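Beta-glucanase (Podospora anserina, PDB 4LE4) probably hydrolyses beta-glucans as a family GH131 glycoside hydrolase, and binds cellotriose. Local coordinates at residues E168-F178 and K190-S200. Sequence-based numbering, arbitrary orientation.
Sequences EIDFAAGTVGF and KVAPVKTSTSS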
loop_
_atom_site.group_PDB
_atom_site.type_symbol
_atom_site.label_atom_id
_atom_site.label_comp_id
_atom_site.label_asym_id
_atom_site.label_seq_id
_atom_site.Cartn_x
_atom_site.Cartn_y
_atom_site.Cartn_z
ATOM N N GLU A 168 4.100 12.315 2.053
ATOM C CA GLU A 168 4.362 13.379 3.039
ATOM C C GLU A 168 3.029 14.122 3.099
ATOM O O GLU A 168 2.693 14.901 2.202
ATOM C CB GLU A 168 5.465 14.311 2.524
ATOM C CG GLU A 168 5.616 15.573 3.401
ATOM C CD GLU A 168 6.796 16.457 3.043
ATOM O OE1 GLU A 168 7.420 16.268 1.982
ATOM O OE2 GLU A 168 7.095 17.373 3.846
ATOM N N ILE A 169 2.244 13.871 4.138
ATOM C CA ILE A 169 0.943 14.489 4.182
ATOM C C ILE A 169 0.859 15.562 5.274
ATOM O O ILE A 169 1.227 15.307 6.413
ATOM C CB ILE A 169 -0.142 13.417 4.448
ATOM C CG1 ILE A 169 0.041 12.243 3.455
ATOM C CG2 ILE A 169 -1.553 14.046 4.322
ATOM C CD1 ILE A 169 -0.999 11.163 3.556
ATOM N N ASP A 170 0.394 16.746 4.905
ATOM C CA ASP A 170 0.184 17.800 5.898
ATOM C C ASP A 170 -1.323 17.927 5.962
ATOM O O ASP A 170 -1.927 18.576 5.101
ATOM C CB ASP A 170 0.783 19.139 5.454
ATOM C CG ASP A 170 0.754 20.183 6.579
ATOM O OD1 ASP A 170 -0.110 20.065 7.479
ATOM O OD2 ASP A 170 1.593 21.111 6.559
ATOM N N PHE A 171 -1.943 17.309 6.963
ATOM C CA PHE A 171 -3.396 17.352 7.083
ATOM C C PHE A 171 -3.942 18.732 7.480
ATOM O O PHE A 171 -5.130 18.991 7.357
ATOM C CB PHE A 171 -3.858 16.306 8.084
ATOM C CG PHE A 171 -3.686 14.893 7.608
ATOM C CD1 PHE A 171 -4.660 14.292 6.806
ATOM C CD2 PHE A 171 -2.565 14.155 7.973
ATOM C CE1 PHE A 171 -4.522 12.964 6.368
ATOM C CE2 PHE A 171 -2.410 12.829 7.549
ATOM C CZ PHE A 171 -3.402 12.228 6.735
ATOM N N ALA A 172 -3.068 19.611 7.948
ATOM C CA ALA A 172 -3.510 20.948 8.342
ATOM C C ALA A 172 -3.561 21.851 7.119
ATOM O O ALA A 172 -4.532 22.578 6.917
ATOM C CB ALA A 172 -2.573 21.520 9.391
ATOM N N ALA A 173 -2.533 21.785 6.289
ATOM C CA ALA A 173 -2.463 22.583 5.078
ATOM C C ALA A 173 -3.226 21.948 3.915
ATOM O O ALA A 173 -3.570 22.626 2.945
ATOM C CB ALA A 173 -1.023 22.751 4.677
ATOM N N GLY A 174 -3.480 20.645 4.002
ATOM C CA GLY A 174 -4.164 19.992 2.896
ATOM C C GLY A 174 -3.240 19.818 1.707
ATOM O O GLY A 174 -3.560 20.218 0.582
ATOM N N THR A 175 -2.069 19.238 1.949
ATOM C CA THR A 175 -1.110 19.005 0.868
ATOM C C THR A 175 -0.512 17.616 0.983
ATOM O O THR A 175 -0.464 17.042 2.069
ATOM C CB THR A 175 0.091 20.002 0.880
ATOM O OG1 THR A 175 0.855 19.840 2.080
ATOM C CG2 THR A 175 -0.406 21.440 0.775
ATOM N N VAL A 176 -0.056 17.069 -0.139
ATOM C CA VAL A 176 0.593 15.753 -0.093
ATOM C C VAL A 176 1.782 15.766 -1.037
ATOM O O VAL A 176 1.647 16.118 -2.221
ATOM C CB VAL A 176 -0.375 14.604 -0.479
ATOM C CG1 VAL A 176 -0.902 14.830 -1.870
ATOM C CG2 VAL A 176 0.347 13.220 -0.376
ATOM N N GLY A 177 2.936 15.380 -0.499
ATOM C CA GLY A 177 4.184 15.316 -1.249
ATOM C C GLY A 177 4.552 13.840 -1.430
ATOM O O GLY A 177 4.054 12.984 -0.700
ATOM N N PHE A 178 5.450 13.561 -2.361
ATOM C CA PHE A 178 5.792 12.190 -2.693
ATOM C C PHE A 178 7.283 11.911 -2.603
ATOM O O PHE A 178 8.077 12.547 -3.291
ATOM C CB PHE A 178 5.275 11.922 -4.115
ATOM C CG PHE A 178 5.549 10.523 -4.625
ATOM C CD1 PHE A 178 4.843 9.436 -4.123
ATOM C CD2 PHE A 178 6.446 10.332 -5.662
ATOM C CE1 PHE A 178 5.023 8.167 -4.670
ATOM C CE2 PHE A 178 6.641 9.080 -6.220
ATOM C CZ PHE A 178 5.922 8.000 -5.717
ATOM N N LYS A 190 10.328 13.346 -4.823
ATOM C CA LYS A 190 10.196 13.447 -6.257
ATOM C C LYS A 190 9.093 14.382 -6.755
ATOM O O LYS A 190 9.095 14.760 -7.932
ATOM C CB LYS A 190 10.077 12.052 -6.833
ATOM C CG LYS A 190 11.411 11.291 -6.589
ATOM C CD LYS A 190 11.496 9.914 -7.225
ATOM C CE LYS A 190 12.840 9.255 -6.812
ATOM N NZ LYS A 190 13.053 7.906 -7.417
ATOM N N VAL A 191 8.161 14.727 -5.872
ATOM C CA VAL A 191 7.102 15.698 -6.182
ATOM C C VAL A 191 6.842 16.528 -4.904
ATOM O O VAL A 191 6.555 15.984 -3.830
ATOM C CB VAL A 191 5.764 15.042 -6.621
ATOM C CG1 VAL A 191 4.762 16.125 -7.001
ATOM C CG2 VAL A 191 5.995 14.100 -7.798
ATOM N N ALA A 192 7.027 17.839 -5.016
ATOM C CA ALA A 192 6.773 18.764 -3.909
ATOM C C ALA A 192 5.282 18.659 -3.530
ATOM O O ALA A 192 4.441 18.353 -4.380
ATOM C CB ALA A 192 7.106 20.202 -4.352
ATOM N N PRO A 193 4.928 18.946 -2.260
ATOM C CA PRO A 193 3.515 18.846 -1.847
ATOM C C PRO A 193 2.511 19.502 -2.787
ATOM O O PRO A 193 2.694 20.664 -3.197
ATOM C CB PRO A 193 3.515 19.472 -0.460
ATOM C CG PRO A 193 4.896 19.099 0.062
ATOM C CD PRO A 193 5.768 19.404 -1.142
ATOM N N VAL A 194 1.467 18.728 -3.113
ATOM C CA VAL A 194 0.378 19.110 -4.006
ATOM C C VAL A 194 -0.901 19.326 -3.184
ATOM O O VAL A 194 -1.201 18.533 -2.293
ATOM C CB VAL A 194 0.102 17.968 -5.030
ATOM C CG1 VAL A 194 -1.061 18.326 -5.921
ATOM C CG2 VAL A 194 1.331 17.705 -5.837
ATOM N N LYS A 195 -1.657 20.379 -3.496
ATOM C CA LYS A 195 -2.897 20.688 -2.767
ATOM C C LYS A 195 -4.071 19.798 -3.154
ATOM O O LYS A 195 -4.277 19.531 -4.329
ATOM C CB LYS A 195 -3.340 22.138 -3.024
ATOM C CG LYS A 195 -2.482 23.223 -2.427
ATOM C CD LYS A 195 -3.327 24.491 -2.273
ATOM C CE LYS A 195 -2.502 25.758 -1.982
ATOM N NZ LYS A 195 -1.687 26.204 -3.158
ATOM N N THR A 196 -4.842 19.346 -2.168
ATOM C CA THR A 196 -6.019 18.531 -2.433
ATOM C C THR A 196 -6.815 18.477 -1.141
ATOM O O THR A 196 -6.319 18.892 -0.106
ATOM C CB THR A 196 -5.644 17.067 -2.882
ATOM O OG1 THR A 196 -6.768 16.457 -3.537
ATOM C CG2 THR A 196 -5.264 16.211 -1.697
ATOM N N SER A 197 -8.045 17.974 -1.195
ATOM C CA SER A 197 -8.871 17.841 0.013
ATOM C C SER A 197 -8.366 16.643 0.792
ATOM O O SER A 197 -8.587 15.492 0.392
ATOM C CB SER A 197 -10.344 17.574 -0.322
ATOM O OG SER A 197 -10.978 18.721 -0.842
ATOM N N THR A 198 -7.683 16.912 1.892
ATOM C CA THR A 198 -7.165 15.854 2.707
ATOM C C THR A 198 -8.156 15.759 3.856
ATOM O O THR A 198 -8.179 16.599 4.753
ATOM C CB THR A 198 -5.740 16.209 3.168
ATOM O OG1 THR A 198 -5.101 15.032 3.655
ATOM C CG2 THR A 198 -5.748 17.263 4.239
ATOM N N SER A 199 -9.041 14.787 3.785
ATOM C CA SER A 199 -10.045 14.619 4.827
ATOM C C SER A 199 -9.915 13.157 5.190
ATOM O O SER A 199 -9.992 12.289 4.325
ATOM C CB SER A 199 -11.445 14.927 4.276
ATOM O OG SER A 199 -12.424 15.027 5.306
ATOM N N SER A 200 -9.678 12.885 6.464
ATOM C CA SER A 200 -9.507 11.508 6.905
ATOM C C SER A 200 -9.851 11.389 8.364
ATOM O O SER A 200 -9.666 12.340 9.116
ATOM C CB SER A 200 -8.053 11.075 6.693
ATOM O OG SER A 200 -7.774 9.829 7.312
#
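With CG of Phe171 beside its own backbone N (chi1 -69°) and OG1 of Thr198 opposite its backbone N (chi1 -164°), ring and hydroxyl are brought together, the two side chains crossing at about a right angle. Thr198 OG1 lies 3.3 Å from Phe171 CD1, and Ser200 CB touches CE1 of the same ring. One ring face is taken by Ile169 CG2, 3.4 Å above the plane and over the centre. The contact buries Thr198 OG1, which has no hydrogen-bond partner in the model; Thr198 CG2 instead packs tightly on Gly174 CA at 3.4 Å. An alanine at Phe171 would remove the ring, probably opening a gap between Ile169, Thr198 and Ser200.

Beyond this side-chain cluster, backbone bonds set the register. Thr196 N donates to Gly174 O. Val176 N donates to Val194 O and Val194 N to Val176 O, each at 2.8 Å, as an antiparallel hydrogen-bonded pair. Between these sites, Thr175 lies opposite Lys195 as a non-hydrogen-bonded pair, and its OG1 rests 3.7 Å from Pro193 CB. At the other end Phe178 N donates to Val191 O, whereas Phe178 O takes a 2.8 Å bond from Lys190 N and a weak one from Val191 N. Lys190 and Val191 thus both face Phe178, the evidence for a classic bulge. Phe178 stacks on Trp145, tying this strand to the other sheet.

Within 168-178, Asp170 OD1 accepts from Ala172 N in an Asx turn, and Asp170 O receives both Gly174 N and Thr175 N, defining a G1 bulge with Gly174 at positive phi. Tight turn and bulged edge together form part of an antiparallel beta-sandwich, consistent with the concanavalin-like fold of the GH131 catalytic domain.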